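Local coordinates for protein S-adenosylmethionine-dependent methyltransferase (Clostridium acetobutylicum, PDB 1Y8C) that probably transfers a methyl group from S-adenosylmethionine to an acceptor substrate, at residues F6-D11 / T48-E53; D39-L44 / F102-C107; D120-F125 / L212-L217; D141-Y146 / H198-Y203. One frame throughout, in Å; residues are numbered along the deposited sequence.

Interaction 1: F6-D11 / T48-E53; sequences FAHIYD and TGNLTE
Helix 6-11 lies against residues 48-53, the end of the glycine-containing loop and the start of helix 52-55, which follow the first strand of the Rossmann-like methyltransferase fold; in this family that loop usually borders the S-adenosylmethionine pocket. No hydrogen bond crosses between the two pieces, and three residues do most of the covering. Asn50 contributes the most. Its CG sits anti to the carbonyl carbon (chi1 -76°), which aims the amide back at the helix, toward the CE1 corner of the His8 imidazole. The two flat groups cross obliquely, with planes 35° apart, and the nearest approach is His8 CE1 to Asn50 OD1 at 3.1 Å. Asn50 ND2 is close to the same ring, 3.7 Å from His8 ND1, so the pair meets by oblique van der Waals contact. His8 starts out alongside the loop rather than facing it, and its CG, beside the backbone N, swings the ring across. One residue earlier, Ala7 points at the loop, its methyl meeting both branches of Thr48. Asp11 also faces Asn50, but its carboxylate is engaged by Arg15 in a salt bridge and by the hydroxyl of Tyr20, a residue of helix 20-32 that also touches His8 and Asn50. Thr48 OG1 holds the crowded position between its own N and carbonyl carbon (chi1 59°), which places it 3.8 Å from Ala7 CB, with Thr48 CG2 at 4.1 Å from that same methyl.

Interaction 2: D39-L44 / F102-C107; sequences DDYLDL and FDLITC
Two adjacent parallel strands in the middle of the Rossmann-like sheet, 40-44 and 104-107, run side by side with 14° between them. Their backbone bonds are regular: Leu42 N to Leu104 O, Thr106 N to Leu42 O and Leu44 N to Thr106 O (2.8 Å for the last), all nearly along the C=O axis. At the corner before strand 104-107, Asp40 O takes both Asp103 N and Leu104 N, while Asp103 OD2 receives Asp40 N through its anti lone pair (2.7 Å, 170°). Asp40 and Asp103 share a salt-bridge partner in Lys133, which probably eases the repulsion between the two carboxylates. A side-chain relay covers one face: Tyr41 OH donates to Thr106 OG1 (2.8 Å), and that hydroxyl donates in turn to Asp43 OD1 (2.6 Å), meeting the carboxylate from above its plane. Apolar contact dominates the other face. There Leu42 CB stands over the centre of the Phe102 ring in a CH-pi contact, 3.3 Å from the centroid, and Leu44 CD1 reaches Ile105 CG2. Strand 61-65 bonds to the far edge of 40-44, with Trp63 meeting Phe102; helix 118-129 packs through Tyr124 and Val128 on the Leu44 and Ile105 side, and helix 52-55 touches Tyr41.

Interaction 3: D120-F125 / L212-L217; sequences DLKKYF and LKHGQL
Two CH-pi contacts, each with an aliphatic carbon set squarely over a ring, make the first shell. Leu212 CD2 stands 3.6 Å from the centroid of the Phe125 ring, only 5° off its normal. Lys122 CD does the same over the imidazole of His214, 3.9 Å from that centroid. The roles alternate: the helix 120-125 offers the ring in one pair and the aliphatic chain in the other. Lys122 runs extended beyond CG and crosses His214 at about a right angle, carrying its ammonium past the ring, with NZ 4.8 Å from His214 NE2. His214, at the solvent-facing side, has CG anti to its backbone N (chi1 -179°), which turns the imidazole toward the lysine chain. A third, smaller contact brings Leu217 CD1 to 3.7 Å from Phe125 O. The chain turns at Gly215, whose CA comes within 5.2 Å of Phe125 CA, and this probably helps place these groups. Gln216 has positive phi and sends its N-H to Lys213 O (2.8 Å), while Leu217 N makes a weak bond to Leu212 O. Farther out, Tyr211 touches Leu121, Lys122 and Phe125, extending the seam along helix 205-214. Helix 118-129, the crossover between parallel strands 104-107 and 136-143, lies beside helix 205-214, while Leu212 reaches Tyr240 and Val242 and Leu217 reaches Leu244 on strand 237-244.

Interaction 4: D141-Y146 / H198-Y203; sequences DINSYY and HEERAY
The chain leaves strand 136-143 of the Rossmann-like sheet and turns into helix 145-152, crossing the end of strand 191-201 of the antiparallel sheet with the touching parts 72° apart and Tyr145 CA 4.7 Å from Ala202 CA. One side-chain hydrogen bond joins the two: Asn143 ND2 to Glu200 OE1, 2.9 Å and fairly straight at 163°. It uses the syn lone pair of OE1, and since amide and carboxylate are nearly coplanar (10°), the donor lies close to the plane of both groups. Glu200 reaches over on a chain extended beyond CG, with Leu148 packed against both it and Asn143. Asn113 bridges the same two strands, bonding to Asn143 N and Arg201 O. Ser144 N-caps the new helix, its OG bonding to Lys147 N, which probably helps fix the turn that delivers Tyr145. With CG anti to the backbone N, Tyr145 brings its ring alongside Ala202, while its hydroxyl bonds to Asp175 and a sulfate ion lies about 5 Å from the side chain. Ala202 O meets this ring in its plane, at the edge, 3.0 Å from Tyr145 CD1, and Ala202 CB is 3.4 Å from that same carbon.

How the interactions relate
All four contacts are largely buried; interaction 2 is the most densely bonded, strand against strand, whereas interaction 1 brings the N-terminal helix to a loop by packing alone. Interaction 3 joins helices over that sheet and relies on CH-pi contacts, and it alone has an exposed residue among those touching, His214; interaction 4 connects the two sheets with a single buried polar bond. The contacts touch each other. Thr52 OG1 probably bonds to Asp43 OD2, tying interaction 1 to strand 40-44. Cys107 O probably takes Asp141 N, since strands 104-107 and 136-143 are neighbours. Tyr124 covers Leu44 and Cys107, Leu121 packs on Tyr203, and Tyr10 probably bonds to His198.

Interaction 1: F6-D11 / T48-E53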
# COMPACT_ATOMS: atom_id res chain seq x y z
N PHE A 6 -4.75 15.84 -3.13
CA PHE A 6 -5.30 14.94 -4.13
C PHE A 6 -5.21 13.48 -3.64
O PHE A 6 -6.14 12.69 -3.84
CB PHE A 6 -4.54 15.10 -5.45
CG PHE A 6 -5.04 14.20 -6.54
CD1 PHE A 6 -6.30 14.38 -7.10
CD2 PHE A 6 -4.27 13.12 -6.96
CE1 PHE A 6 -6.79 13.50 -8.05
CE2 PHE A 6 -4.75 12.23 -7.91
CZ PHE A 6 -6.01 12.42 -8.46
N ALA A 7 -4.10 13.14 -3.00
CA ALA A 7 -3.91 11.79 -2.48
C ALA A 7 -5.03 11.43 -1.48
O ALA A 7 -5.50 10.29 -1.45
CB ALA A 7 -2.55 11.67 -1.80
N HIS A 8 -5.43 12.40 -0.66
CA HIS A 8 -6.49 12.17 0.32
C HIS A 8 -7.79 11.96 -0.44
O HIS A 8 -8.54 11.02 -0.16
CB HIS A 8 -6.62 13.36 1.27
CG HIS A 8 -5.47 13.52 2.21
ND1 HIS A 8 -5.14 12.56 3.15
CD2 HIS A 8 -4.56 14.51 2.36
CE1 HIS A 8 -4.09 12.96 3.84
NE2 HIS A 8 -3.72 14.14 3.38
N ILE A 9 -8.05 12.83 -1.40
CA ILE A 9 -9.26 12.72 -2.20
C ILE A 9 -9.35 11.32 -2.81
O ILE A 9 -10.39 10.66 -2.71
CB ILE A 9 -9.28 13.77 -3.33
CG1 ILE A 9 -9.25 15.18 -2.72
CG2 ILE A 9 -10.53 13.58 -4.19
CD1 ILE A 9 -9.11 16.30 -3.73
N TYR A 10 -8.26 10.88 -3.42
CA TYR A 10 -8.20 9.57 -4.06
C TYR A 10 -8.53 8.45 -3.09
O TYR A 10 -9.40 7.62 -3.36
CB TYR A 10 -6.79 9.34 -4.65
CG TYR A 10 -6.69 8.16 -5.60
CD1 TYR A 10 -6.88 8.34 -6.97
CD2 TYR A 10 -6.44 6.88 -5.13
CE1 TYR A 10 -6.81 7.26 -7.85
CE2 TYR A 10 -6.37 5.79 -6.01
CZ TYR A 10 -6.56 5.99 -7.37
OH TYR A 10 -6.49 4.92 -8.22
N ASP A 11 -7.82 8.42 -1.97
CA ASP A 11 -8.03 7.39 -0.96
C ASP A 11 -9.43 7.40 -0.37
O ASP A 11 -9.95 6.35 0.02
CB ASP A 11 -7.01 7.53 0.17
CG ASP A 11 -5.66 6.96 -0.20
OD1 ASP A 11 -5.61 6.09 -1.10
OD2 ASP A 11 -4.66 7.37 0.43
N THR A 48 2.53 9.64 -0.27
CA THR A 48 2.78 10.95 0.34
C THR A 48 2.94 10.85 1.85
O THR A 48 2.80 11.84 2.56
CB THR A 48 1.64 11.94 0.06
OG1 THR A 48 0.42 11.41 0.58
CG2 THR A 48 1.51 12.18 -1.43
N GLY A 49 3.22 9.65 2.34
CA GLY A 49 3.45 9.44 3.76
C GLY A 49 2.27 9.49 4.71
O GLY A 49 2.46 9.80 5.89
N ASN A 50 1.08 9.16 4.23
CA ASN A 50 -0.10 9.19 5.09
C ASN A 50 -0.11 8.08 6.13
O ASN A 50 -0.79 8.17 7.14
CB ASN A 50 -1.37 9.13 4.25
CG ASN A 50 -1.66 10.45 3.58
OD1 ASN A 50 -1.41 11.51 4.17
ND2 ASN A 50 -2.21 10.42 2.37
N LEU A 51 0.66 7.04 5.88
CA LEU A 51 0.72 5.93 6.80
C LEU A 51 2.04 6.00 7.55
O LEU A 51 2.14 5.62 8.72
CB LEU A 51 0.61 4.64 5.99
CG LEU A 51 -0.03 3.40 6.59
CD1 LEU A 51 -0.67 2.61 5.46
CD2 LEU A 51 0.99 2.57 7.32
N THR A 52 3.06 6.53 6.88
CA THR A 52 4.39 6.65 7.47
C THR A 52 4.40 7.60 8.67
O THR A 52 5.04 7.32 9.68
CB THR A 52 5.39 7.17 6.43
OG1 THR A 52 5.08 6.61 5.15
CG2 THR A 52 6.80 6.76 6.81
N GLU A 53 3.70 8.72 8.54
CA GLU A 53 3.66 9.71 9.62
C GLU A 53 3.03 9.15 10.90
O GLU A 53 3.22 9.69 11.97
CB GLU A 53 2.89 10.96 9.18
CG GLU A 53 1.43 10.70 8.90
CD GLU A 53 0.66 11.95 8.53
OE1 GLU A 53 -0.46 11.80 7.99
OE2 GLU A 53 1.15 13.07 8.78

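Interaction 2: D39-L44 / F102-C107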
# COMPACT_ATOMS: atom_id res chain seq x y z
N ASP A 39 13.04 -0.60 16.67
CA ASP A 39 14.24 0.09 16.24
C ASP A 39 14.19 0.59 14.81
O ASP A 39 14.35 1.79 14.57
CB ASP A 39 15.46 -0.81 16.41
CG ASP A 39 15.90 -0.92 17.85
OD1 ASP A 39 15.88 0.12 18.55
OD2 ASP A 39 16.27 -2.03 18.29
N ASP A 40 13.97 -0.32 13.86
CA ASP A 40 13.96 0.07 12.46
C ASP A 40 12.70 -0.26 11.67
O ASP A 40 12.23 -1.40 11.63
CB ASP A 40 15.19 -0.53 11.78
CG ASP A 40 16.48 -0.02 12.40
OD1 ASP A 40 16.79 1.18 12.21
OD2 ASP A 40 17.17 -0.81 13.09
N TYR A 41 12.18 0.79 11.03
CA TYR A 41 10.96 0.72 10.24
C TYR A 41 11.11 1.17 8.78
O TYR A 41 11.61 2.26 8.49
CB TYR A 41 9.87 1.58 10.91
CG TYR A 41 8.66 1.83 10.04
CD1 TYR A 41 7.93 0.76 9.50
CD2 TYR A 41 8.23 3.13 9.76
CE1 TYR A 41 6.81 0.98 8.70
CE2 TYR A 41 7.11 3.36 8.96
CZ TYR A 41 6.40 2.27 8.44
OH TYR A 41 5.29 2.48 7.64
N LEU A 42 10.64 0.33 7.87
CA LEU A 42 10.68 0.60 6.44
C LEU A 42 9.27 0.52 5.84
O LEU A 42 8.57 -0.50 5.95
CB LEU A 42 11.56 -0.43 5.71
CG LEU A 42 11.47 -0.42 4.18
CD1 LEU A 42 12.24 0.77 3.63
CD2 LEU A 42 12.03 -1.71 3.61
N ASP A 43 8.87 1.59 5.19
CA ASP A 43 7.57 1.61 4.54
C ASP A 43 7.79 1.70 3.03
O ASP A 43 8.30 2.70 2.53
CB ASP A 43 6.76 2.80 5.05
CG ASP A 43 5.40 2.88 4.41
OD1 ASP A 43 4.88 1.80 4.02
OD2 ASP A 43 4.85 4.00 4.31
N LEU A 44 7.42 0.64 2.32
CA LEU A 44 7.56 0.57 0.87
C LEU A 44 6.32 1.15 0.23
O LEU A 44 5.21 0.83 0.65
CB LEU A 44 7.68 -0.88 0.41
CG LEU A 44 8.84 -1.71 0.93
CD1 LEU A 44 8.56 -3.18 0.67
CD2 LEU A 44 10.12 -1.25 0.26
N PHE A 102 15.30 -4.37 8.84
CA PHE A 102 14.27 -3.78 9.66
C PHE A 102 13.48 -4.72 10.54
O PHE A 102 13.50 -5.95 10.37
CB PHE A 102 13.30 -3.01 8.78
CG PHE A 102 13.96 -2.03 7.85
CD1 PHE A 102 14.47 -2.45 6.63
CD2 PHE A 102 14.06 -0.69 8.20
CE1 PHE A 102 15.06 -1.53 5.76
CE2 PHE A 102 14.65 0.23 7.35
CZ PHE A 102 15.16 -0.19 6.12
N ASP A 103 12.77 -4.12 11.49
CA ASP A 103 11.95 -4.86 12.44
C ASP A 103 10.55 -4.95 11.87
O ASP A 103 9.87 -5.97 12.02
CB ASP A 103 11.90 -4.12 13.77
CG ASP A 103 13.26 -4.07 14.43
OD1 ASP A 103 13.74 -5.15 14.84
OD2 ASP A 103 13.84 -2.96 14.53
N LEU A 104 10.13 -3.88 11.21
CA LEU A 104 8.82 -3.80 10.61
C LEU A 104 8.90 -3.25 9.19
O LEU A 104 9.51 -2.20 8.96
CB LEU A 104 7.90 -2.91 11.44
CG LEU A 104 6.59 -2.51 10.73
CD1 LEU A 104 5.80 -3.77 10.46
CD2 LEU A 104 5.78 -1.54 11.58
N ILE A 105 8.28 -3.96 8.26
CA ILE A 105 8.23 -3.50 6.87
C ILE A 105 6.76 -3.45 6.49
O ILE A 105 6.01 -4.40 6.74
CB ILE A 105 8.98 -4.48 5.91
CG1 ILE A 105 10.47 -4.51 6.24
CG2 ILE A 105 8.77 -4.06 4.47
CD1 ILE A 105 11.28 -5.52 5.44
N THR A 106 6.33 -2.32 5.93
CA THR A 106 4.94 -2.18 5.51
C THR A 106 4.80 -1.82 4.04
O THR A 106 5.63 -1.13 3.46
CB THR A 106 4.14 -1.09 6.27
OG1 THR A 106 4.76 0.19 6.08
CG2 THR A 106 4.03 -1.41 7.73
N CYS A 107 3.72 -2.30 3.46
CA CYS A 107 3.43 -2.01 2.07
C CYS A 107 1.92 -2.12 1.99
O CYS A 107 1.36 -3.21 1.85
CB CYS A 107 4.10 -3.01 1.15
SG CYS A 107 3.86 -2.59 -0.56

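Interaction 3: D120-F125 / L212-L217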
# COMPACT_ATOMS: atom_id res chain seq x y z
N ASP A 120 8.08 -10.57 -11.07
CA ASP A 120 8.47 -9.38 -10.35
C ASP A 120 7.92 -9.42 -8.93
O ASP A 120 8.47 -8.79 -8.03
CB ASP A 120 7.97 -8.13 -11.06
CG ASP A 120 8.79 -7.78 -12.27
OD1 ASP A 120 10.03 -7.88 -12.19
OD2 ASP A 120 8.20 -7.39 -13.31
N LEU A 121 6.82 -10.14 -8.74
CA LEU A 121 6.21 -10.25 -7.43
C LEU A 121 7.06 -11.17 -6.57
O LEU A 121 7.18 -10.97 -5.35
CB LEU A 121 4.78 -10.80 -7.54
CG LEU A 121 3.94 -10.81 -6.26
CD1 LEU A 121 3.73 -9.40 -5.74
CD2 LEU A 121 2.63 -11.47 -6.56
N LYS A 122 7.65 -12.18 -7.19
CA LYS A 122 8.52 -13.12 -6.49
C LYS A 122 9.77 -12.37 -6.05
O LYS A 122 10.20 -12.49 -4.91
CB LYS A 122 8.89 -14.30 -7.40
CG LYS A 122 7.82 -15.38 -7.45
CD LYS A 122 8.14 -16.48 -8.46
CE LYS A 122 7.01 -17.51 -8.51
NZ LYS A 122 7.11 -18.48 -9.65
N LYS A 123 10.35 -11.60 -6.97
CA LYS A 123 11.55 -10.83 -6.67
C LYS A 123 11.25 -9.91 -5.50
O LYS A 123 12.06 -9.75 -4.58
CB LYS A 123 11.97 -10.02 -7.91
CG LYS A 123 12.46 -10.91 -9.05
CD LYS A 123 12.83 -10.14 -10.31
CE LYS A 123 14.08 -9.26 -10.14
NZ LYS A 123 13.86 -8.00 -9.37
N TYR A 124 10.06 -9.32 -5.53
CA TYR A 124 9.58 -8.44 -4.49
C TYR A 124 9.60 -9.13 -3.12
O TYR A 124 10.26 -8.67 -2.20
CB TYR A 124 8.16 -8.00 -4.87
CG TYR A 124 7.36 -7.34 -3.78
CD1 TYR A 124 7.68 -6.07 -3.31
CD2 TYR A 124 6.22 -7.96 -3.27
CE1 TYR A 124 6.88 -5.44 -2.36
CE2 TYR A 124 5.42 -7.35 -2.33
CZ TYR A 124 5.75 -6.08 -1.88
OH TYR A 124 4.92 -5.46 -0.98
N PHE A 125 8.89 -10.25 -2.98
CA PHE A 125 8.86 -10.97 -1.71
C PHE A 125 10.26 -11.34 -1.29
O PHE A 125 10.61 -11.27 -0.11
CB PHE A 125 8.00 -12.23 -1.80
CG PHE A 125 6.51 -11.95 -1.83
CD1 PHE A 125 5.65 -12.79 -2.52
CD2 PHE A 125 5.98 -10.83 -1.18
CE1 PHE A 125 4.29 -12.52 -2.57
CE2 PHE A 125 4.63 -10.56 -1.23
CZ PHE A 125 3.78 -11.40 -1.92
N LEU A 212 4.65 -16.38 -1.57
CA LEU A 212 5.24 -15.99 -0.30
C LEU A 212 6.27 -17.02 0.10
O LEU A 212 7.41 -16.69 0.38
CB LEU A 212 4.18 -15.88 0.79
CG LEU A 212 3.44 -14.55 0.92
CD1 LEU A 212 2.43 -14.66 2.04
CD2 LEU A 212 4.43 -13.44 1.20
N LYS A 213 5.84 -18.29 0.14
CA LYS A 213 6.72 -19.39 0.51
C LYS A 213 7.99 -19.36 -0.34
O LYS A 213 9.08 -19.64 0.14
CB LYS A 213 6.01 -20.73 0.32
CG LYS A 213 4.98 -21.06 1.40
CD LYS A 213 5.66 -21.48 2.70
CE LYS A 213 4.69 -22.14 3.67
NZ LYS A 213 5.42 -22.80 4.79
N HIS A 214 7.82 -19.01 -1.60
CA HIS A 214 8.94 -18.93 -2.52
C HIS A 214 9.96 -17.92 -1.97
O HIS A 214 11.16 -18.07 -2.16
CB HIS A 214 8.42 -18.50 -3.90
CG HIS A 214 9.49 -18.39 -4.95
ND1 HIS A 214 10.40 -17.36 -4.99
CD2 HIS A 214 9.78 -19.19 -6.00
CE1 HIS A 214 11.20 -17.52 -6.03
NE2 HIS A 214 10.84 -18.63 -6.66
N GLY A 215 9.45 -16.90 -1.28
CA GLY A 215 10.32 -15.89 -0.70
C GLY A 215 10.77 -16.26 0.70
O GLY A 215 11.23 -15.41 1.47
N GLN A 216 10.64 -17.54 1.03
CA GLN A 216 11.05 -18.03 2.34
C GLN A 216 10.34 -17.28 3.47
O GLN A 216 10.85 -17.18 4.58
CB GLN A 216 12.56 -17.88 2.50
CG GLN A 216 13.36 -18.62 1.44
CD GLN A 216 13.21 -20.12 1.56
OE1 GLN A 216 13.83 -20.75 2.42
NE2 GLN A 216 12.37 -20.71 0.72
N LEU A 217 9.15 -16.75 3.19
CA LEU A 217 8.38 -16.03 4.20
C LEU A 217 7.24 -16.90 4.74
O LEU A 217 6.56 -17.58 3.97
CB LEU A 217 7.83 -14.75 3.58
CG LEU A 217 8.91 -13.75 3.18
CD1 LEU A 217 8.30 -12.57 2.44
CD2 LEU A 217 9.64 -13.28 4.42

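Interaction 4: D141-Y146 / H198-Y203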
# COMPACT_ATOMS: atom_id res chain seq x y z
N ASP A 141 -1.02 -5.34 2.26
CA ASP A 141 -2.38 -5.71 1.89
C ASP A 141 -2.55 -5.74 0.40
O ASP A 141 -1.73 -5.19 -0.34
CB ASP A 141 -3.39 -4.73 2.49
CG ASP A 141 -3.32 -3.36 1.86
OD1 ASP A 141 -3.70 -3.21 0.67
OD2 ASP A 141 -2.87 -2.42 2.55
N ILE A 142 -3.62 -6.38 -0.04
CA ILE A 142 -3.91 -6.46 -1.46
C ILE A 142 -5.41 -6.38 -1.65
O ILE A 142 -6.19 -6.61 -0.71
CB ILE A 142 -3.44 -7.78 -2.07
CG1 ILE A 142 -4.29 -8.94 -1.53
CG2 ILE A 142 -1.96 -7.99 -1.78
CD1 ILE A 142 -4.04 -10.27 -2.21
N ASN A 143 -5.82 -6.01 -2.85
CA ASN A 143 -7.24 -5.97 -3.15
C ASN A 143 -7.49 -7.43 -3.47
O ASN A 143 -6.66 -8.08 -4.13
CB ASN A 143 -7.54 -5.08 -4.35
CG ASN A 143 -7.73 -3.62 -3.95
OD1 ASN A 143 -8.37 -3.31 -2.95
ND2 ASN A 143 -7.19 -2.71 -4.75
N SER A 144 -8.60 -7.94 -2.98
CA SER A 144 -8.95 -9.34 -3.18
C SER A 144 -9.29 -9.62 -4.63
O SER A 144 -9.62 -8.71 -5.39
CB SER A 144 -10.14 -9.70 -2.32
OG SER A 144 -11.28 -9.01 -2.77
N TYR A 145 -9.20 -10.88 -5.00
CA TYR A 145 -9.50 -11.29 -6.36
C TYR A 145 -10.96 -10.96 -6.67
O TYR A 145 -11.29 -10.61 -7.79
CB TYR A 145 -9.27 -12.79 -6.52
CG TYR A 145 -9.43 -13.25 -7.94
CD1 TYR A 145 -8.33 -13.27 -8.81
CD2 TYR A 145 -10.68 -13.62 -8.42
CE1 TYR A 145 -8.49 -13.64 -10.14
CE2 TYR A 145 -10.84 -13.99 -9.75
CZ TYR A 145 -9.75 -14.00 -10.60
OH TYR A 145 -9.93 -14.37 -11.91
N TYR A 146 -11.83 -11.08 -5.67
CA TYR A 146 -13.24 -10.82 -5.88
C TYR A 146 -13.50 -9.35 -6.11
O TYR A 146 -14.34 -8.98 -6.92
CB TYR A 146 -14.04 -11.29 -4.68
CG TYR A 146 -15.53 -11.13 -4.83
CD1 TYR A 146 -16.28 -12.01 -5.60
CD2 TYR A 146 -16.19 -10.08 -4.18
CE1 TYR A 146 -17.67 -11.86 -5.72
CE2 TYR A 146 -17.57 -9.92 -4.29
CZ TYR A 146 -18.29 -10.81 -5.05
OH TYR A 146 -19.65 -10.65 -5.12
N HIS A 198 -4.11 3.33 -13.76
CA HIS A 198 -3.36 2.29 -13.07
C HIS A 198 -3.81 0.90 -13.51
O HIS A 198 -4.91 0.73 -14.04
CB HIS A 198 -3.54 2.45 -11.55
CG HIS A 198 -3.19 3.81 -11.04
ND1 HIS A 198 -3.97 4.48 -10.12
CD2 HIS A 198 -2.15 4.63 -11.31
CE1 HIS A 198 -3.43 5.65 -9.85
NE2 HIS A 198 -2.32 5.77 -10.57
N GLU A 199 -2.95 -0.08 -13.28
CA GLU A 199 -3.23 -1.45 -13.65
C GLU A 199 -2.91 -2.33 -12.45
O GLU A 199 -1.81 -2.26 -11.91
CB GLU A 199 -2.35 -1.82 -14.83
CG GLU A 199 -2.85 -2.93 -15.70
CD GLU A 199 -2.18 -2.88 -17.07
OE1 GLU A 199 -0.93 -2.95 -17.12
OE2 GLU A 199 -2.90 -2.77 -18.08
N GLU A 200 -3.88 -3.14 -12.02
CA GLU A 200 -3.68 -4.03 -10.88
C GLU A 200 -4.02 -5.48 -11.27
O GLU A 200 -4.96 -5.73 -12.02
CB GLU A 200 -4.56 -3.60 -9.68
CG GLU A 200 -3.97 -2.47 -8.82
CD GLU A 200 -4.74 -2.21 -7.51
OE1 GLU A 200 -5.33 -3.16 -6.94
OE2 GLU A 200 -4.73 -1.05 -7.04
N ARG A 201 -3.24 -6.44 -10.78
CA ARG A 201 -3.51 -7.82 -11.10
C ARG A 201 -4.32 -8.45 -9.98
O ARG A 201 -4.09 -8.16 -8.80
CB ARG A 201 -2.24 -8.64 -11.30
CG ARG A 201 -2.49 -9.81 -12.23
CD ARG A 201 -1.84 -11.10 -11.81
NE ARG A 201 -0.57 -11.34 -12.50
CZ ARG A 201 -0.11 -12.54 -12.83
NH1 ARG A 201 -0.82 -13.63 -12.53
NH2 ARG A 201 1.06 -12.68 -13.44
N ALA A 202 -5.26 -9.30 -10.35
CA ALA A 202 -6.08 -9.95 -9.35
C ALA A 202 -5.45 -11.28 -8.97
O ALA A 202 -5.61 -12.28 -9.65
CB ALA A 202 -7.48 -10.16 -9.89
N TYR A 203 -4.71 -11.27 -7.86
CA TYR A 203 -4.04 -12.46 -7.36
C TYR A 203 -4.92 -13.26 -6.41
O TYR A 203 -5.62 -12.69 -5.56
CB TYR A 203 -2.75 -12.08 -6.63
CG TYR A 203 -1.62 -11.63 -7.52
CD1 TYR A 203 -1.12 -10.33 -7.45
CD2 TYR A 203 -1.02 -12.52 -8.41
CE1 TYR A 203 -0.05 -9.93 -8.24
CE2 TYR A 203 0.05 -12.13 -9.21
CZ TYR A 203 0.53 -10.84 -9.12
OH TYR A 203 1.59 -10.45 -9.91